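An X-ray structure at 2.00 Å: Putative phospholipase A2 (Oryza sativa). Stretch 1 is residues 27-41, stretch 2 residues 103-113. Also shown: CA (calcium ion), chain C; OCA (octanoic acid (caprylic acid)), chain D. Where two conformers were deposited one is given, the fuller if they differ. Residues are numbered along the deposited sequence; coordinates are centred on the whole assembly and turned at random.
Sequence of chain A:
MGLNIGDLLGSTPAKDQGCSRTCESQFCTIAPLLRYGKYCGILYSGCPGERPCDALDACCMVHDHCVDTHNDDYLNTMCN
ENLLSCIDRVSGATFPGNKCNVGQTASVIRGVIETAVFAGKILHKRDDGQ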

# COMPACT_ATOMS: atom_id res chain seq x y z
N PHE A 27 8.55 -11.38 1.16
CA PHE A 27 9.53 -10.33 1.41
C PHE A 27 9.00 -9.28 2.40
O PHE A 27 9.09 -8.08 2.16
CB PHE A 27 9.99 -9.70 0.09
CG PHE A 27 10.62 -10.68 -0.86
CD1 PHE A 27 9.91 -11.19 -1.95
CD2 PHE A 27 11.94 -11.11 -0.67
CE1 PHE A 27 10.49 -12.10 -2.83
CE2 PHE A 27 12.53 -12.02 -1.54
CZ PHE A 27 11.81 -12.52 -2.61
N CYS A 28 8.46 -9.78 3.51
CA CYS A 28 7.76 -8.99 4.52
C CYS A 28 8.48 -7.72 4.96
O CYS A 28 7.84 -6.72 5.30
CB CYS A 28 7.45 -9.86 5.74
SG CYS A 28 6.48 -11.34 5.34
N THR A 29 9.82 -7.75 4.95
CA THR A 29 10.62 -6.64 5.45
C THR A 29 11.53 -6.00 4.39
O THR A 29 12.31 -5.10 4.71
CB THR A 29 11.50 -7.07 6.65
OG1 THR A 29 12.41 -8.10 6.24
CG2 THR A 29 10.65 -7.58 7.78
N ILE A 30 11.43 -6.47 3.15
CA ILE A 30 12.21 -5.90 2.04
C ILE A 30 11.32 -5.02 1.17
O ILE A 30 10.56 -5.51 0.33
CB ILE A 30 12.91 -7.01 1.19
CG1 ILE A 30 13.87 -7.83 2.07
CG2 ILE A 30 13.64 -6.39 -0.01
CD1 ILE A 30 14.29 -9.17 1.47
N ALA A 31 11.45 -3.70 1.38
CA ALA A 31 10.55 -2.70 0.80
C ALA A 31 10.31 -2.80 -0.72
O ALA A 31 9.16 -2.79 -1.15
CB ALA A 31 11.00 -1.28 1.20
N PRO A 32 11.40 -2.90 -1.52
CA PRO A 32 11.17 -2.98 -2.98
C PRO A 32 10.50 -4.26 -3.46
O PRO A 32 9.95 -4.28 -4.56
CB PRO A 32 12.59 -2.87 -3.57
CG PRO A 32 13.46 -2.39 -2.44
CD PRO A 32 12.84 -2.93 -1.20
N LEU A 33 10.53 -5.33 -2.66
CA LEU A 33 10.00 -6.63 -3.06
C LEU A 33 8.75 -7.07 -2.28
O LEU A 33 8.11 -8.06 -2.62
CB LEU A 33 11.09 -7.71 -2.95
CG LEU A 33 12.32 -7.61 -3.85
CD1 LEU A 33 13.24 -8.79 -3.60
CD2 LEU A 33 11.95 -7.51 -5.34
N LEU A 34 8.42 -6.32 -1.23
CA LEU A 34 7.28 -6.62 -0.36
C LEU A 34 6.01 -6.89 -1.18
O LEU A 34 5.67 -6.12 -2.08
CB LEU A 34 7.05 -5.44 0.59
CG LEU A 34 6.19 -5.58 1.85
CD1 LEU A 34 6.71 -4.62 2.93
CD2 LEU A 34 4.72 -5.31 1.58
N ARG A 35 5.33 -8.00 -0.87
CA ARG A 35 3.99 -8.27 -1.38
C ARG A 35 3.15 -8.83 -0.25
O ARG A 35 3.41 -9.93 0.25
CB ARG A 35 4.01 -9.23 -2.57
CG ARG A 35 4.55 -8.59 -3.83
CD ARG A 35 4.43 -9.50 -5.01
NE ARG A 35 4.87 -8.81 -6.22
CZ ARG A 35 5.09 -9.41 -7.39
NH1 ARG A 35 4.90 -10.72 -7.52
NH2 ARG A 35 5.49 -8.69 -8.42
N TYR A 36 2.13 -8.07 0.15
CA TYR A 36 1.33 -8.36 1.33
C TYR A 36 -0.13 -8.15 0.97
O TYR A 36 -0.50 -7.09 0.43
CB TYR A 36 1.76 -7.42 2.46
CG TYR A 36 1.01 -7.53 3.76
CD1 TYR A 36 1.61 -8.09 4.90
CD2 TYR A 36 -0.29 -7.02 3.88
CE1 TYR A 36 0.93 -8.16 6.11
CE2 TYR A 36 -0.98 -7.10 5.08
CZ TYR A 36 -0.37 -7.67 6.19
OH TYR A 36 -1.07 -7.74 7.37
N GLY A 37 -0.96 -9.15 1.28
CA GLY A 37 -2.37 -9.13 0.90
C GLY A 37 -2.49 -9.12 -0.61
O GLY A 37 -1.65 -9.71 -1.30
N LYS A 38 -3.52 -8.46 -1.13
CA LYS A 38 -3.73 -8.34 -2.57
C LYS A 38 -3.24 -6.99 -3.10
O LYS A 38 -3.12 -6.81 -4.32
CB LYS A 38 -5.23 -8.51 -2.92
CG LYS A 38 -5.82 -9.89 -2.67
CD LYS A 38 -7.34 -9.84 -2.75
CE LYS A 38 -8.00 -11.13 -2.29
NZ LYS A 38 -9.51 -11.05 -2.39
N TYR A 39 -2.94 -6.06 -2.19
CA TYR A 39 -2.70 -4.65 -2.55
C TYR A 39 -1.37 -4.02 -2.10
O TYR A 39 -0.88 -3.10 -2.74
CB TYR A 39 -3.87 -3.76 -2.07
CG TYR A 39 -5.20 -4.04 -2.75
CD1 TYR A 39 -6.12 -4.93 -2.18
CD2 TYR A 39 -5.53 -3.42 -3.95
CE1 TYR A 39 -7.35 -5.19 -2.81
CE2 TYR A 39 -6.75 -3.69 -4.59
CZ TYR A 39 -7.65 -4.57 -4.02
OH TYR A 39 -8.85 -4.83 -4.65
N CYS A 40 -0.79 -4.49 -0.99
CA CYS A 40 0.41 -3.84 -0.44
C CYS A 40 1.69 -4.28 -1.17
O CYS A 40 2.09 -5.44 -1.12
CB CYS A 40 0.56 -4.08 1.06
SG CYS A 40 -0.74 -3.38 2.12
N GLY A 41 2.32 -3.33 -1.85
CA GLY A 41 3.56 -3.59 -2.57
C GLY A 41 3.68 -2.67 -3.76
O GLY A 41 2.68 -2.18 -4.30
N GLY A 103 2.32 -5.49 12.31
CA GLY A 103 2.96 -4.27 12.80
C GLY A 103 4.30 -4.01 12.16
O GLY A 103 4.61 -2.88 11.81
N GLN A 104 5.10 -5.06 12.02
CA GLN A 104 6.40 -4.98 11.35
C GLN A 104 6.28 -4.52 9.89
O GLN A 104 6.98 -3.59 9.48
CB GLN A 104 7.11 -6.33 11.43
CG GLN A 104 8.55 -6.30 10.97
CD GLN A 104 9.20 -7.68 10.94
OE1 GLN A 104 8.54 -8.70 10.69
NE2 GLN A 104 10.51 -7.72 11.19
N THR A 105 5.41 -5.17 9.12
CA THR A 105 5.22 -4.83 7.71
C THR A 105 4.70 -3.40 7.56
O THR A 105 5.14 -2.66 6.69
CB THR A 105 4.28 -5.84 6.99
OG1 THR A 105 4.90 -7.13 6.98
CG2 THR A 105 4.01 -5.42 5.54
N ALA A 106 3.76 -3.01 8.43
CA ALA A 106 3.22 -1.66 8.40
C ALA A 106 4.31 -0.62 8.63
O ALA A 106 4.30 0.45 8.01
CB ALA A 106 2.11 -1.50 9.42
N SER A 107 5.26 -0.93 9.52
CA SER A 107 6.36 -0.01 9.82
C SER A 107 7.30 0.15 8.63
O SER A 107 7.81 1.24 8.37
CB SER A 107 7.13 -0.47 11.07
OG SER A 107 8.19 0.43 11.34
N VAL A 108 7.51 -0.94 7.89
CA VAL A 108 8.33 -0.91 6.67
C VAL A 108 7.65 -0.04 5.59
O VAL A 108 8.29 0.81 4.96
CB VAL A 108 8.66 -2.34 6.15
CG1 VAL A 108 9.42 -2.29 4.81
CG2 VAL A 108 9.49 -3.12 7.19
N ILE A 109 6.35 -0.24 5.40
CA ILE A 109 5.58 0.59 4.46
C ILE A 109 5.61 2.04 4.92
O ILE A 109 5.86 2.95 4.12
CB ILE A 109 4.11 0.09 4.33
CG1 ILE A 109 4.09 -1.33 3.73
CG2 ILE A 109 3.28 1.07 3.47
CD1 ILE A 109 2.79 -2.11 3.97
N ARG A 110 5.38 2.26 6.22
CA ARG A 110 5.34 3.60 6.79
C ARG A 110 6.62 4.39 6.52
O ARG A 110 6.55 5.55 6.13
CB ARG A 110 5.06 3.56 8.30
CG ARG A 110 4.29 4.79 8.76
CD ARG A 110 4.48 5.14 10.25
NE ARG A 110 3.51 6.16 10.63
CZ ARG A 110 3.66 7.48 10.42
NH1 ARG A 110 4.76 7.95 9.84
NH2 ARG A 110 2.71 8.32 10.79
N GLY A 111 7.77 3.76 6.71
CA GLY A 111 9.06 4.41 6.45
C GLY A 111 9.19 4.95 5.04
O GLY A 111 9.61 6.10 4.84
N VAL A 112 8.82 4.13 4.06
CA VAL A 112 8.87 4.49 2.63
C VAL A 112 7.89 5.62 2.29
O VAL A 112 8.24 6.54 1.55
CB VAL A 112 8.57 3.25 1.74
CG1 VAL A 112 8.41 3.63 0.27
CG2 VAL A 112 9.67 2.20 1.91
N ILE A 113 6.68 5.53 2.83
CA ILE A 113 5.64 6.52 2.54
C ILE A 113 5.94 7.90 3.16
O ILE A 113 5.63 8.94 2.56
CB ILE A 113 4.21 5.99 2.90
CG1 ILE A 113 3.88 4.74 2.06
CG2 ILE A 113 3.13 7.07 2.67
CD1 ILE A 113 3.97 4.93 0.52
CA CA C . 0.17 -1.85 -4.30
C1 OCA D . 0.57 0.25 -1.49
C2 OCA D . 1.51 0.55 -0.32
C3 OCA D . 2.54 1.62 -0.68
C4 OCA D . 3.63 1.09 -1.61
C5 OCA D . 4.49 -0.01 -0.97
C6 OCA D . 5.66 0.58 -0.18
C7 OCA D . 6.85 -0.38 -0.17
C8 OCA D . 7.05 -0.98 1.22
O1 OCA D . 0.88 -0.69 -2.25
O2 OCA D . -0.45 0.97 -1.59
O HOH W 1 0.90 -0.72 -6.29

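No hydrogen bond crosses between these two stretches, although 459 Å² of surface, both sides summed, is buried where they meet; the contact rests mainly on side-chain packing, with two backbone carbonyls joining in. Backbone hydrogen bonds run within each stretch, none between them. The helical stretch, part of a longer helix, runs on i to i+4 bonds such as Ile109 N to Thr105 O (3.0 Å), while in the other Tyr36 and Cys40 pair reciprocally, Tyr36 N to Cys40 O at 2.9 Å and Cys40 N to Tyr36 O at 3.0 Å.

The helix presents Thr105, Val108, Ile109 and Val112, whose spacing places them along one side. Thr105 loses the most area, 78 Å². Its chi1 of -64° (m) leaves its methyl CG2 3.6 Å from Tyr36 CD1, an oblique approach to the ring, and 3.8 Å from Leu34 CD1. Its OG1 lies 3.4 Å from Cys28 O, but that hydroxyl is hydrogen-bonded to a residue just beyond one of the stretches.

Val108 (65 Å² covered) points toward the loop with two branched methyls: CG1 lies 4.0 Å from Thr29 O, CG2 4.4 Å from Cys28 O. Leu34, buried and t,t, packs its CD1 against three helix residues: besides Thr105, Val108 CG1 at 4.0 Å and Ile109 CG1 at 4.3 Å. Ala31 points toward the helix, and its single methyl touches two valines, with CB 4.1 Å from Val108 CG1 and 3.8 Å from Val112 CG2. Ile109 leaves its backbone sideways, yet its length brings CD1 within 4.2 Å of Cys40 CB.

At the exposed margin, the extended Gln104 side chain brings NE2 to 3.4 Å from Thr29 CG2, a methyl.

Octanoic acid also touches both stretches: its C7 is 3.5 Å from Ala31 O and its C3 3.8 Å from Ile113 CD1. Gly41 N donates a hydrogen bond to its O1 (3.0 Å, 166°), which also binds calcium at 2.5 Å.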